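Local coordinates for protein probable zinc protease PqqL (PDB 6OFT) that probably acts as a zinc-dependent endopeptidase of the M16 family in the bacterial periplasm, this chain being the first half of the protein, at residues Q318-R323 and Q422-N427; L263-V268 and S310-P315; G136-E141 and D176-V181; H54-M59 and A124-L129; E77-R82 and L110-A115. All coordinates share one frame; numbering follows the deposited sequence.

Contact 1. Residues Q318-R323 and Q422-N427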
# COMPACT_ATOMS: atom_id res chain seq x y z
N GLN A 318 5.99 4.69 8.39
CA GLN A 318 4.96 3.72 8.71
C GLN A 318 4.31 3.96 10.08
O GLN A 318 4.84 4.68 10.94
CB GLN A 318 5.56 2.30 8.69
CG GLN A 318 6.55 1.99 9.83
CD GLN A 318 7.15 0.62 9.71
OE1 GLN A 318 6.44 -0.35 9.49
NE2 GLN A 318 8.46 0.51 9.88
N SER A 319 3.18 3.30 10.29
CA SER A 319 2.53 3.25 11.57
C SER A 319 2.35 1.82 11.99
O SER A 319 1.93 0.97 11.20
CB SER A 319 1.19 3.97 11.58
OG SER A 319 0.69 3.98 12.91
N LEU A 320 2.68 1.54 13.25
CA LEU A 320 2.46 0.25 13.87
C LEU A 320 1.36 0.47 14.90
O LEU A 320 1.52 1.29 15.81
CB LEU A 320 3.73 -0.25 14.55
CG LEU A 320 4.50 -1.38 13.90
CD1 LEU A 320 5.23 -0.91 12.66
CD2 LEU A 320 5.53 -1.93 14.85
N PHE A 321 0.21 -0.20 14.73
CA PHE A 321 -0.88 -0.07 15.69
C PHE A 321 -1.26 -1.38 16.37
O PHE A 321 -1.10 -2.46 15.80
CB PHE A 321 -2.12 0.60 15.08
CG PHE A 321 -2.83 -0.13 13.97
CD1 PHE A 321 -3.88 -1.00 14.25
CD2 PHE A 321 -2.50 0.11 12.64
CE1 PHE A 321 -4.54 -1.67 13.22
CE2 PHE A 321 -3.18 -0.55 11.61
CZ PHE A 321 -4.21 -1.41 11.91
N PHE A 322 -1.82 -1.28 17.58
CA PHE A 322 -2.28 -2.42 18.38
C PHE A 322 -3.73 -2.16 18.73
O PHE A 322 -4.03 -1.19 19.42
CB PHE A 322 -1.40 -2.61 19.63
CG PHE A 322 0.07 -2.77 19.31
CD1 PHE A 322 0.92 -1.67 19.27
CD2 PHE A 322 0.60 -4.02 19.02
CE1 PHE A 322 2.27 -1.81 18.94
CE2 PHE A 322 1.96 -4.17 18.69
CZ PHE A 322 2.78 -3.06 18.66
N ARG A 323 -4.63 -2.99 18.20
CA ARG A 323 -6.06 -2.83 18.36
C ARG A 323 -6.75 -4.00 19.06
O ARG A 323 -6.39 -5.15 18.84
CB ARG A 323 -6.70 -2.58 16.98
CG ARG A 323 -8.22 -2.37 17.00
CD ARG A 323 -8.79 -2.15 15.62
NE ARG A 323 -8.28 -0.94 14.98
CZ ARG A 323 -8.71 0.29 15.25
NH1 ARG A 323 -9.66 0.48 16.17
NH2 ARG A 323 -8.20 1.34 14.62
N GLN A 422 11.14 -2.30 23.63
CA GLN A 422 11.42 -1.19 24.55
C GLN A 422 11.58 0.13 23.80
O GLN A 422 11.10 1.16 24.28
CB GLN A 422 12.62 -1.48 25.45
CG GLN A 422 12.56 -0.68 26.75
CD GLN A 422 13.89 -0.61 27.44
OE1 GLN A 422 14.67 0.31 27.23
NE2 GLN A 422 14.18 -1.58 28.30
N GLN A 423 12.22 0.11 22.61
CA GLN A 423 12.39 1.31 21.77
C GLN A 423 11.04 1.83 21.25
O GLN A 423 10.80 3.04 21.29
CB GLN A 423 13.34 1.02 20.61
CG GLN A 423 14.80 0.96 21.05
CD GLN A 423 15.69 0.34 20.00
OE1 GLN A 423 15.23 -0.33 19.07
NE2 GLN A 423 17.00 0.54 20.15
N LEU A 424 10.20 0.92 20.79
CA LEU A 424 8.86 1.24 20.26
C LEU A 424 8.01 1.84 21.38
O LEU A 424 7.39 2.82 21.14
CB LEU A 424 8.18 -0.01 19.71
CG LEU A 424 6.73 0.17 19.27
CD1 LEU A 424 6.64 1.07 18.06
CD2 LEU A 424 6.08 -1.16 18.97
N ARG A 425 8.10 1.30 22.56
CA ARG A 425 7.28 1.76 23.71
C ARG A 425 7.76 3.13 24.23
O ARG A 425 7.00 3.75 24.93
CB ARG A 425 7.23 0.66 24.77
CG ARG A 425 6.50 -0.60 24.33
CD ARG A 425 5.01 -0.39 24.27
NE ARG A 425 4.42 -0.55 25.58
CZ ARG A 425 3.25 -0.07 25.94
NH1 ARG A 425 2.50 0.59 25.09
NH2 ARG A 425 2.82 -0.27 27.16
N LYS A 426 8.97 3.56 23.94
CA LYS A 426 9.46 4.89 24.37
C LYS A 426 9.19 5.91 23.26
O LYS A 426 9.51 7.05 23.44
CB LYS A 426 10.97 4.81 24.60
CG LYS A 426 11.44 4.10 25.86
CD LYS A 426 10.52 4.16 27.04
CE LYS A 426 11.14 3.61 28.31
NZ LYS A 426 11.15 4.59 29.41
N ASN A 427 8.64 5.49 22.13
CA ASN A 427 8.39 6.38 20.98
C ASN A 427 7.30 7.40 21.34
O ASN A 427 6.19 7.00 21.61
CB ASN A 427 8.17 5.56 19.71
CG ASN A 427 7.87 6.33 18.46
OD1 ASN A 427 7.71 7.53 18.48
ND2 ASN A 427 7.79 5.62 17.35
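The F322 ring receives L424 at its edge: methyl CD2 of L424 lies near the ring plane, 3.8 Å from CZ and 3.9 Å from CE1 of F322. Around the same ring stand further aromatic groups, with F287 meeting it at an interplanar angle of about 55° and W421 at about 70°, while L338 and L342 of helix 331-348 also pack on it. F322 and L424 approach from opposite directions, the leucine reaching out of helix 414-425 and the phenylalanine rising from strand 317-326. For L424 this follows from CG lying opposite the backbone N (chi1 174°), which extends the branch toward the strand. Two residues before F322 in the strand, L320 brings its CD2 to 4.2 Å from CD2 of L424, so one leucine branch is shared by a ring edge and an aliphatic tip. Strand alternation turns F321 to the other side, where it stacks with Y260. The contact joins the last turn of helix 414-425 to one face of the mixed sheet in the second domain of this half. Beside it, R425 forms a salt bridge with D346, and N427 ND2 donates to the carbonyl of R262. The touching groups are hydrocarbon throughout and buried, so the helix is held against the sheet here by shape and exclusion of water, while the directional polar bonds lie alongside.

Contact 2. Residues L263-V268 and S310-P315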
# COMPACT_ATOMS: atom_id res chain seq x y z
N LEU A 263 6.65 5.65 12.90
CA LEU A 263 8.11 5.47 12.88
C LEU A 263 8.65 5.37 11.45
O LEU A 263 7.89 4.99 10.55
CB LEU A 263 8.50 4.20 13.68
CG LEU A 263 7.96 2.83 13.19
CD1 LEU A 263 8.90 1.72 13.57
CD2 LEU A 263 6.57 2.53 13.74
N PRO A 264 9.97 5.61 11.22
CA PRO A 264 10.51 5.46 9.86
C PRO A 264 10.30 4.07 9.28
O PRO A 264 10.24 3.08 10.02
CB PRO A 264 12.01 5.75 10.04
CG PRO A 264 12.08 6.63 11.24
CD PRO A 264 11.02 6.08 12.16
N MET A 265 10.14 4.01 7.96
CA MET A 265 9.97 2.74 7.29
C MET A 265 11.22 2.47 6.46
O MET A 265 11.55 3.27 5.59
CB MET A 265 8.72 2.74 6.40
CG MET A 265 8.51 1.42 5.69
SD MET A 265 6.90 1.35 4.93
CE MET A 265 6.22 -0.08 5.76
N VAL A 266 11.92 1.36 6.75
CA VAL A 266 13.13 1.01 5.99
C VAL A 266 12.75 0.24 4.74
O VAL A 266 11.81 -0.57 4.73
CB VAL A 266 14.26 0.34 6.84
CG1 VAL A 266 14.07 -1.19 6.96
CG2 VAL A 266 15.64 0.67 6.28
N GLN A 267 13.44 0.55 3.66
CA GLN A 267 13.27 -0.11 2.37
C GLN A 267 14.13 -1.38 2.45
O GLN A 267 15.29 -1.29 2.84
CB GLN A 267 13.77 0.81 1.24
CG GLN A 267 13.06 2.15 1.17
CD GLN A 267 11.78 2.08 0.39
OE1 GLN A 267 10.75 1.57 0.86
NE2 GLN A 267 11.82 2.60 -0.84
N VAL A 268 13.56 -2.55 2.11
CA VAL A 268 14.31 -3.81 2.15
C VAL A 268 15.15 -3.94 0.86
O VAL A 268 14.63 -4.32 -0.20
CB VAL A 268 13.43 -5.06 2.46
CG1 VAL A 268 14.25 -6.35 2.43
CG2 VAL A 268 12.71 -4.92 3.79
N SER A 310 1.16 -3.15 10.69
CA SER A 310 1.99 -2.08 10.20
C SER A 310 1.35 -1.57 8.91
O SER A 310 0.82 -2.37 8.13
CB SER A 310 3.43 -2.55 9.96
OG SER A 310 3.50 -3.56 8.97
N VAL A 311 1.34 -0.26 8.72
CA VAL A 311 0.79 0.37 7.52
C VAL A 311 1.74 1.47 7.03
O VAL A 311 2.31 2.18 7.85
CB VAL A 311 -0.70 0.86 7.71
CG1 VAL A 311 -0.83 1.94 8.78
CG2 VAL A 311 -1.33 1.31 6.39
N LYS A 312 1.93 1.58 5.69
CA LYS A 312 2.72 2.64 5.06
C LYS A 312 1.90 3.94 5.18
O LYS A 312 0.70 3.93 4.89
CB LYS A 312 2.98 2.31 3.58
CG LYS A 312 3.69 3.41 2.79
CD LYS A 312 3.74 3.07 1.31
CE LYS A 312 4.04 4.28 0.46
NZ LYS A 312 4.21 3.90 -0.97
N ILE A 313 2.53 5.04 5.65
CA ILE A 313 1.82 6.32 5.80
C ILE A 313 2.39 7.40 4.87
O ILE A 313 1.72 8.39 4.60
CB ILE A 313 1.70 6.79 7.28
CG1 ILE A 313 3.07 7.16 7.90
CG2 ILE A 313 0.94 5.74 8.14
CD1 ILE A 313 3.01 7.90 9.26
N ALA A 314 3.64 7.21 4.42
CA ALA A 314 4.37 8.12 3.53
C ALA A 314 5.50 7.29 2.85
O ALA A 314 5.73 6.16 3.31
CB ALA A 314 4.97 9.26 4.36
N PRO A 315 6.22 7.77 1.79
CA PRO A 315 7.29 6.93 1.19
C PRO A 315 8.39 6.47 2.17
O PRO A 315 8.97 5.42 1.97
CB PRO A 315 7.87 7.82 0.07
CG PRO A 315 6.77 8.79 -0.25
CD PRO A 315 6.09 9.06 1.07
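A classic beta bulge at I313 and A314, opposite Y317, lies next to the place where M265 meets K312 in the second domain. Strand 317-326 separates 256-264 from the edge strand 303-314; M265, just past the end of 256-264, has its CA 7.6 Å from that of K312. The M265 side chain is extended through its first two torsions (chi1 -179°, chi2 169°), which carries SD across to 4.3 Å from CB of K312. The lysine touches by the root of its chain; its amino end leads away to a salt bridge with D94, in the loop between strands 87-91 and 96-103 of the other sheet. Farther along, Q267 bends back until its OE1 stands 4.4 Å from the carbonyl O of P315, two acceptors that merely lie near one another. Q318 of the intervening strand touches M265 with its side chain, and its NE2 donates to the carbonyl O of P264. Across this partly exposed seam the forces are therefore loose dispersion between a thioether and a methylene, and the stronger ties are the neighbouring backbone bonds and the K312 charge pair, which links the two domains.

Contact 3. Residues G136-E141 and D176-V181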
# COMPACT_ATOMS: atom_id res chain seq x y z
N GLY A 136 -17.41 16.87 -14.38
CA GLY A 136 -18.62 16.31 -13.80
C GLY A 136 -18.43 14.91 -13.24
O GLY A 136 -18.95 14.60 -12.17
N VAL A 137 -17.65 14.07 -13.96
CA VAL A 137 -17.29 12.69 -13.62
C VAL A 137 -16.56 12.64 -12.28
O VAL A 137 -16.98 11.92 -11.37
CB VAL A 137 -16.49 11.99 -14.77
CG1 VAL A 137 -15.86 10.67 -14.32
CG2 VAL A 137 -17.36 11.79 -15.99
N ILE A 138 -15.46 13.41 -12.17
CA ILE A 138 -14.61 13.47 -10.98
C ILE A 138 -15.39 14.01 -9.78
O ILE A 138 -15.27 13.44 -8.69
CB ILE A 138 -13.27 14.22 -11.28
CG1 ILE A 138 -12.47 13.43 -12.36
CG2 ILE A 138 -12.42 14.43 -10.00
CD1 ILE A 138 -11.44 14.24 -13.14
N THR A 139 -16.21 15.06 -9.98
CA THR A 139 -17.06 15.67 -8.95
C THR A 139 -18.03 14.61 -8.37
O THR A 139 -18.15 14.52 -7.14
CB THR A 139 -17.78 16.93 -9.50
OG1 THR A 139 -16.82 17.83 -10.05
CG2 THR A 139 -18.61 17.67 -8.43
N GLU A 140 -18.64 13.78 -9.25
CA GLU A 140 -19.56 12.71 -8.84
C GLU A 140 -18.86 11.59 -8.08
O GLU A 140 -19.37 11.11 -7.06
CB GLU A 140 -20.38 12.19 -10.02
CG GLU A 140 -21.55 13.10 -10.34
CD GLU A 140 -22.47 12.65 -11.45
OE1 GLU A 140 -23.61 12.21 -11.16
OE2 GLU A 140 -22.06 12.75 -12.63
N GLU A 141 -17.66 11.18 -8.55
CA GLU A 141 -16.85 10.14 -7.91
C GLU A 141 -16.39 10.58 -6.52
O GLU A 141 -16.39 9.77 -5.60
CB GLU A 141 -15.67 9.75 -8.80
CG GLU A 141 -16.10 9.00 -10.05
CD GLU A 141 -15.01 8.74 -11.07
OE1 GLU A 141 -15.30 8.02 -12.05
OE2 GLU A 141 -13.88 9.25 -10.89
N ASP A 176 -12.80 22.56 -6.61
CA ASP A 176 -12.62 23.89 -7.17
C ASP A 176 -11.49 23.88 -8.21
O ASP A 176 -11.56 24.61 -9.19
CB ASP A 176 -12.44 24.94 -6.06
CG ASP A 176 -13.66 25.04 -5.15
OD1 ASP A 176 -13.72 24.29 -4.15
OD2 ASP A 176 -14.56 25.86 -5.44
N THR A 177 -10.48 23.00 -8.03
CA THR A 177 -9.40 22.84 -9.02
C THR A 177 -9.97 22.04 -10.22
O THR A 177 -9.76 22.41 -11.37
CB THR A 177 -8.17 22.20 -8.39
OG1 THR A 177 -7.73 23.03 -7.31
CG2 THR A 177 -7.03 22.00 -9.39
N VAL A 178 -10.74 20.97 -9.92
CA VAL A 178 -11.41 20.09 -10.90
C VAL A 178 -12.34 20.91 -11.83
O VAL A 178 -12.35 20.69 -13.05
CB VAL A 178 -12.12 18.90 -10.17
CG1 VAL A 178 -13.09 18.14 -11.08
CG2 VAL A 178 -11.10 17.94 -9.57
N ALA A 179 -13.04 21.92 -11.27
CA ALA A 179 -13.96 22.79 -12.00
C ALA A 179 -13.29 23.85 -12.88
O ALA A 179 -13.85 24.19 -13.92
CB ALA A 179 -14.91 23.48 -11.01
N THR A 180 -12.10 24.38 -12.48
CA THR A 180 -11.42 25.50 -13.14
C THR A 180 -10.13 25.19 -13.93
O THR A 180 -9.75 25.99 -14.79
CB THR A 180 -11.09 26.59 -12.11
OG1 THR A 180 -10.23 26.04 -11.12
CG2 THR A 180 -12.34 27.19 -11.47
N VAL A 181 -9.44 24.07 -13.63
CA VAL A 181 -8.19 23.68 -14.31
C VAL A 181 -8.39 23.65 -15.84
O VAL A 181 -9.35 23.08 -16.34
CB VAL A 181 -7.56 22.38 -13.73
CG1 VAL A 181 -8.37 21.13 -14.08
CG2 VAL A 181 -6.10 22.23 -14.14
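Between 136-141 and 176-181, both helical, the nearest CA atoms are those of I138 and V178, 7.4 Å apart, and both side chains point toward each other's segment. I138 turns its CG2 methyl to the valine: chi1 of -63° sets CG2 opposite the backbone N and sends the longer CG1 branch another way, to the ring of F55. The CG2 methyl rests against both branches of V178, 3.8 Å from CG2 and 3.9 Å from CG1 of the valine. T139 adds its hydroxyl as a neighbour, OG1 lying 3.9 Å from CG1 of V178; its polar bond goes to the carbonyl of R135, one turn earlier. The same R135 reaches over with its guanidinium, NH1 to the carbonyl O of V178 and NH2 to that of V181, and so ties the end of the short helix to the long one. Within that helix, T180 OG1 donates to the carbonyl O of D176 at 2.7 Å, in the carbonyl plane, and V181 N bonds to T177 O at 2.8 Å. The I138 side chain is also about 4 Å from those of H54 and H58, predicted zinc ligands, which would place I138 in the second shell of the probable metal site. The buried centre, I138 against V178, is aliphatic and would give those histidines an apolar neighbour, while R135 satisfies carbonyls at the helix end.

Contact 4. Residues H54-M59 and A124-L129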
# COMPACT_ATOMS: atom_id res chain seq x y z
N HIS A 54 -4.72 12.90 -10.87
CA HIS A 54 -5.91 12.05 -10.99
C HIS A 54 -6.75 12.46 -12.21
O HIS A 54 -7.29 11.59 -12.91
CB HIS A 54 -6.70 12.06 -9.66
CG HIS A 54 -8.02 11.34 -9.69
ND1 HIS A 54 -9.20 12.02 -9.49
CD2 HIS A 54 -8.29 10.03 -9.86
CE1 HIS A 54 -10.16 11.11 -9.57
NE2 HIS A 54 -9.66 9.90 -9.80
N PHE A 55 -6.87 13.78 -12.47
CA PHE A 55 -7.60 14.32 -13.62
C PHE A 55 -6.88 13.87 -14.92
O PHE A 55 -7.55 13.37 -15.83
CB PHE A 55 -7.73 15.85 -13.54
CG PHE A 55 -8.88 16.50 -14.31
CD1 PHE A 55 -9.21 16.09 -15.60
CD2 PHE A 55 -9.59 17.57 -13.76
CE1 PHE A 55 -10.26 16.69 -16.30
CE2 PHE A 55 -10.63 18.18 -14.47
CZ PHE A 55 -10.96 17.75 -15.74
N VAL A 56 -5.53 13.97 -14.97
CA VAL A 56 -4.71 13.53 -16.12
C VAL A 56 -4.99 12.04 -16.45
O VAL A 56 -5.17 11.70 -17.62
CB VAL A 56 -3.18 13.83 -15.94
CG1 VAL A 56 -2.32 13.02 -16.91
CG2 VAL A 56 -2.89 15.31 -16.09
N GLU A 57 -5.04 11.17 -15.40
CA GLU A 57 -5.31 9.74 -15.49
C GLU A 57 -6.64 9.45 -16.22
O GLU A 57 -6.66 8.65 -17.14
CB GLU A 57 -5.30 9.13 -14.07
CG GLU A 57 -5.53 7.62 -14.03
CD GLU A 57 -6.69 7.26 -13.12
OE1 GLU A 57 -7.71 6.76 -13.63
OE2 GLU A 57 -6.59 7.51 -11.90
N HIS A 58 -7.71 10.14 -15.83
CA HIS A 58 -9.02 10.06 -16.47
C HIS A 58 -8.96 10.51 -17.95
O HIS A 58 -9.59 9.89 -18.81
CB HIS A 58 -10.04 10.93 -15.70
CG HIS A 58 -10.63 10.24 -14.52
ND1 HIS A 58 -11.96 9.88 -14.50
CD2 HIS A 58 -10.06 9.84 -13.36
CE1 HIS A 58 -12.16 9.28 -13.34
NE2 HIS A 58 -11.04 9.23 -12.62
N MET A 59 -8.15 11.53 -18.24
CA MET A 59 -8.02 12.07 -19.60
C MET A 59 -7.36 11.11 -20.59
O MET A 59 -7.45 11.35 -21.80
CB MET A 59 -7.32 13.44 -19.61
CG MET A 59 -8.14 14.60 -19.02
SD MET A 59 -9.86 14.76 -19.59
CE MET A 59 -9.63 14.83 -21.42
N ALA A 124 -1.66 12.01 -25.67
CA ALA A 124 -3.00 12.37 -25.14
C ALA A 124 -3.29 13.81 -25.60
O ALA A 124 -2.37 14.63 -25.60
CB ALA A 124 -3.00 12.30 -23.63
N THR A 125 -4.54 14.10 -26.02
CA THR A 125 -4.87 15.41 -26.61
C THR A 125 -5.56 16.44 -25.70
O THR A 125 -5.47 17.64 -26.01
CB THR A 125 -5.71 15.23 -27.89
OG1 THR A 125 -6.88 14.46 -27.60
CG2 THR A 125 -4.92 14.57 -29.02
N PHE A 126 -6.25 16.02 -24.62
CA PHE A 126 -6.94 16.94 -23.70
C PHE A 126 -7.87 17.93 -24.43
O PHE A 126 -7.73 19.14 -24.27
CB PHE A 126 -5.96 17.71 -22.79
CG PHE A 126 -4.99 16.85 -22.03
CD1 PHE A 126 -5.34 16.32 -20.79
CD2 PHE A 126 -3.74 16.54 -22.56
CE1 PHE A 126 -4.44 15.49 -20.09
CE2 PHE A 126 -2.85 15.72 -21.86
CZ PHE A 126 -3.21 15.20 -20.63
N GLU A 127 -8.81 17.39 -25.24
CA GLU A 127 -9.81 18.18 -25.98
C GLU A 127 -10.70 18.89 -24.96
O GLU A 127 -11.13 18.27 -23.99
CB GLU A 127 -10.67 17.26 -26.87
CG GLU A 127 -9.92 16.51 -27.95
CD GLU A 127 -10.66 15.32 -28.52
OE1 GLU A 127 -10.26 14.17 -28.21
OE2 GLU A 127 -11.64 15.52 -29.28
N LYS A 128 -10.96 20.19 -25.18
CA LYS A 128 -11.77 21.06 -24.32
C LYS A 128 -13.08 20.40 -23.89
O LYS A 128 -13.36 20.33 -22.69
CB LYS A 128 -12.08 22.39 -25.04
CG LYS A 128 -12.48 23.52 -24.10
CD LYS A 128 -13.73 24.23 -24.58
CE LYS A 128 -14.03 25.46 -23.75
NZ LYS A 128 -14.41 25.13 -22.35
N LEU A 129 -13.85 19.88 -24.87
CA LEU A 129 -15.14 19.23 -24.64
C LEU A 129 -15.01 18.00 -23.75
O LEU A 129 -15.85 17.83 -22.87
CB LEU A 129 -15.84 18.90 -25.97
CG LEU A 129 -16.55 20.07 -26.68
CD1 LEU A 129 -16.77 19.77 -28.16
CD2 LEU A 129 -17.88 20.41 -26.02
O HOH W 1 -7.10 13.16 -23.68
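M59 CB meets the F126 ring obliquely, 3.6 Å from CE1; CG, next along, is 3.7 Å from CD1 of the phenylalanine. Bends at chi2 (-48°) and chi3 (-54°) then curl the chain: SD sits in plane at the edge of the F55 ring, and the terminal methyl CE comes back to 4.1 Å from CA of F126. One turn earlier, V56 brings its CG2 to 4.3 Å from CE1 of F126, so two residues of helix 52-59 share one corner of the ring. This helix carries the HxxEH signature of M16 peptidases: H54 and H58 are predicted zinc ligands and E57 the predicted proton acceptor, with E134 of helix 128-144 as the remaining predicted ligand. CD2 of H58 lies over a face of the H54 ring, offset toward its rim, and H58 ND1 hydrogen-bonds to E134 OE1. Y190 of helix 183-193 meets the F126 ring edge-to-face. An alanine at F126 would remove the ring and is likely to open a gap beside M59 CB and CG, leaving Y190 without its aromatic mate. The two backbones are bridged by a water 2.6 Å from the carbonyl O of M59, to which it may donate, and 3.1 Å from N of F126, whose N-H it accepts.

Contact 5. Residues E77-R82 and L110-A115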
# COMPACT_ATOMS: atom_id res chain seq x y z
N GLU A 77 -13.15 -2.15 -26.51
CA GLU A 77 -14.44 -2.86 -26.63
C GLU A 77 -14.48 -3.83 -27.84
O GLU A 77 -15.00 -4.93 -27.71
CB GLU A 77 -15.62 -1.89 -26.63
CG GLU A 77 -16.00 -1.38 -25.24
CD GLU A 77 -16.79 -2.31 -24.32
OE1 GLU A 77 -17.48 -3.23 -24.82
OE2 GLU A 77 -16.74 -2.09 -23.08
N SER A 78 -13.86 -3.44 -28.99
CA SER A 78 -13.78 -4.26 -30.21
C SER A 78 -12.88 -5.51 -30.04
O SER A 78 -12.90 -6.41 -30.89
CB SER A 78 -13.32 -3.43 -31.41
OG SER A 78 -11.92 -3.20 -31.36
N MET A 79 -12.10 -5.55 -28.96
CA MET A 79 -11.21 -6.67 -28.61
C MET A 79 -11.76 -7.38 -27.37
O MET A 79 -11.08 -8.23 -26.79
CB MET A 79 -9.78 -6.17 -28.36
CG MET A 79 -9.15 -5.45 -29.57
SD MET A 79 -7.42 -5.01 -29.26
CE MET A 79 -7.62 -3.63 -28.10
N GLY A 80 -12.99 -7.03 -26.98
CA GLY A 80 -13.71 -7.60 -25.84
C GLY A 80 -13.14 -7.21 -24.50
O GLY A 80 -13.30 -7.93 -23.51
N LEU A 81 -12.50 -6.04 -24.44
CA LEU A 81 -11.87 -5.52 -23.22
C LEU A 81 -12.68 -4.35 -22.68
O LEU A 81 -12.95 -3.39 -23.40
CB LEU A 81 -10.38 -5.17 -23.50
CG LEU A 81 -9.56 -6.34 -24.09
CD1 LEU A 81 -8.17 -5.87 -24.61
CD2 LEU A 81 -9.38 -7.48 -23.07
N ARG A 82 -13.15 -4.49 -21.44
CA ARG A 82 -14.07 -3.54 -20.82
C ARG A 82 -13.45 -2.75 -19.69
O ARG A 82 -12.78 -3.32 -18.84
CB ARG A 82 -15.33 -4.29 -20.34
CG ARG A 82 -16.43 -3.40 -19.77
CD ARG A 82 -17.78 -4.04 -19.97
NE ARG A 82 -18.24 -3.91 -21.36
CZ ARG A 82 -19.31 -4.52 -21.86
NH1 ARG A 82 -20.05 -5.32 -21.09
NH2 ARG A 82 -19.66 -4.34 -23.12
N LEU A 110 -2.64 -7.91 -28.98
CA LEU A 110 -1.51 -7.54 -28.12
C LEU A 110 -0.85 -6.28 -28.67
O LEU A 110 -0.57 -5.36 -27.91
CB LEU A 110 -0.46 -8.67 -28.08
CG LEU A 110 -0.64 -9.80 -27.10
CD1 LEU A 110 0.50 -10.80 -27.24
CD2 LEU A 110 -0.69 -9.30 -25.64
N GLN A 111 -0.65 -6.25 -30.01
CA GLN A 111 -0.05 -5.14 -30.76
C GLN A 111 -0.90 -3.87 -30.67
O GLN A 111 -0.37 -2.77 -30.45
CB GLN A 111 0.21 -5.58 -32.21
CG GLN A 111 0.79 -4.50 -33.14
CD GLN A 111 1.94 -3.70 -32.56
OE1 GLN A 111 2.93 -4.25 -32.02
NE2 GLN A 111 1.82 -2.38 -32.66
N GLN A 112 -2.23 -4.02 -30.84
CA GLN A 112 -3.17 -2.93 -30.74
C GLN A 112 -3.12 -2.30 -29.34
O GLN A 112 -3.07 -1.08 -29.24
CB GLN A 112 -4.58 -3.44 -31.10
CG GLN A 112 -5.66 -2.37 -30.98
CD GLN A 112 -5.51 -1.26 -31.98
OE1 GLN A 112 -6.17 -1.26 -33.02
NE2 GLN A 112 -4.67 -0.28 -31.68
N VAL A 113 -3.09 -3.14 -28.26
CA VAL A 113 -3.02 -2.67 -26.87
C VAL A 113 -1.70 -1.87 -26.65
O VAL A 113 -1.71 -0.79 -26.05
CB VAL A 113 -3.22 -3.84 -25.84
CG1 VAL A 113 -2.84 -3.42 -24.42
CG2 VAL A 113 -4.66 -4.36 -25.86
N MET A 114 -0.59 -2.38 -27.19
CA MET A 114 0.73 -1.73 -27.10
C MET A 114 0.74 -0.36 -27.80
O MET A 114 1.39 0.56 -27.32
CB MET A 114 1.81 -2.63 -27.71
CG MET A 114 2.18 -3.84 -26.85
SD MET A 114 2.60 -3.47 -25.13
CE MET A 114 4.07 -2.46 -25.33
N ALA A 115 0.01 -0.24 -28.92
CA ALA A 115 -0.12 1.00 -29.70
C ALA A 115 -0.86 2.06 -28.87
O ALA A 115 -0.45 3.23 -28.88
CB ALA A 115 -0.83 0.74 -31.00
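M79 and L81, the residues before and after G80, reach helix 107-122; G80 is the C-prime residue of the Schellman motif that ends helix 71-77. The tight part is the thioether of M79, which crosses Q112 at about a right angle: SD lies 3.6 Å from CG of Q112. A bend at chi3 (-74°) then turns the methyl inward, CE coming to 3.8 Å from CG2 of V113. L81 presses on the same valine methyl, its CD1 being 4.0 Å from CG2 of V113, and behind this pair L102 of strand 96-103 and F76 close the buried side. Shortening M79 to alanine removes the thioether and is likely to cost Q112 CG its sulfur neighbour and leave V113 CG2 with a gap on the side M79 CE filled. Looser is the outer part, where G80, with positive phi, is exposed; its N-H bonds to the carbonyl O of E77 at 3.0 Å, and L81 N returns to F76 O, so the turn is fixed by its own backbone. R82 takes no part in the helix contact; on the solvent side its guanidinium holds the E77 carboxylate side-on with two nitrogens, one to each oxygen. R82 NH2 meets OE1 of E77 on the syn side, somewhat out of both planes and bent at 155°, whereas R82 NE donates in the guanidinium plane to the syn lone pair of E77 OE2, 2.9 Å away and nearly straight at 177°.

How the contacts relate
Contacts 3 and 4 form one unit around the predicted zinc site: their centres are 12 Å apart, both use helix 128-144, and F55 joins them, its ring CG lying 3.6 Å from CD1 of I138. Contact 5, nested in sequence inside the loop closed by contact 4, lies in the same domain but its centre is 20 Å from that of contact 4, away from the predicted site. Contacts 1 and 2 belong to the second domain and share its sheet; S319 N and V311 O are 2.8 Å apart, a probable hydrogen bond between neighbouring strands. The nearest atoms of contacts 2 and 4 are about 16 Å apart, and contacts 1 and 4 lie on opposite sides of the chain's centre.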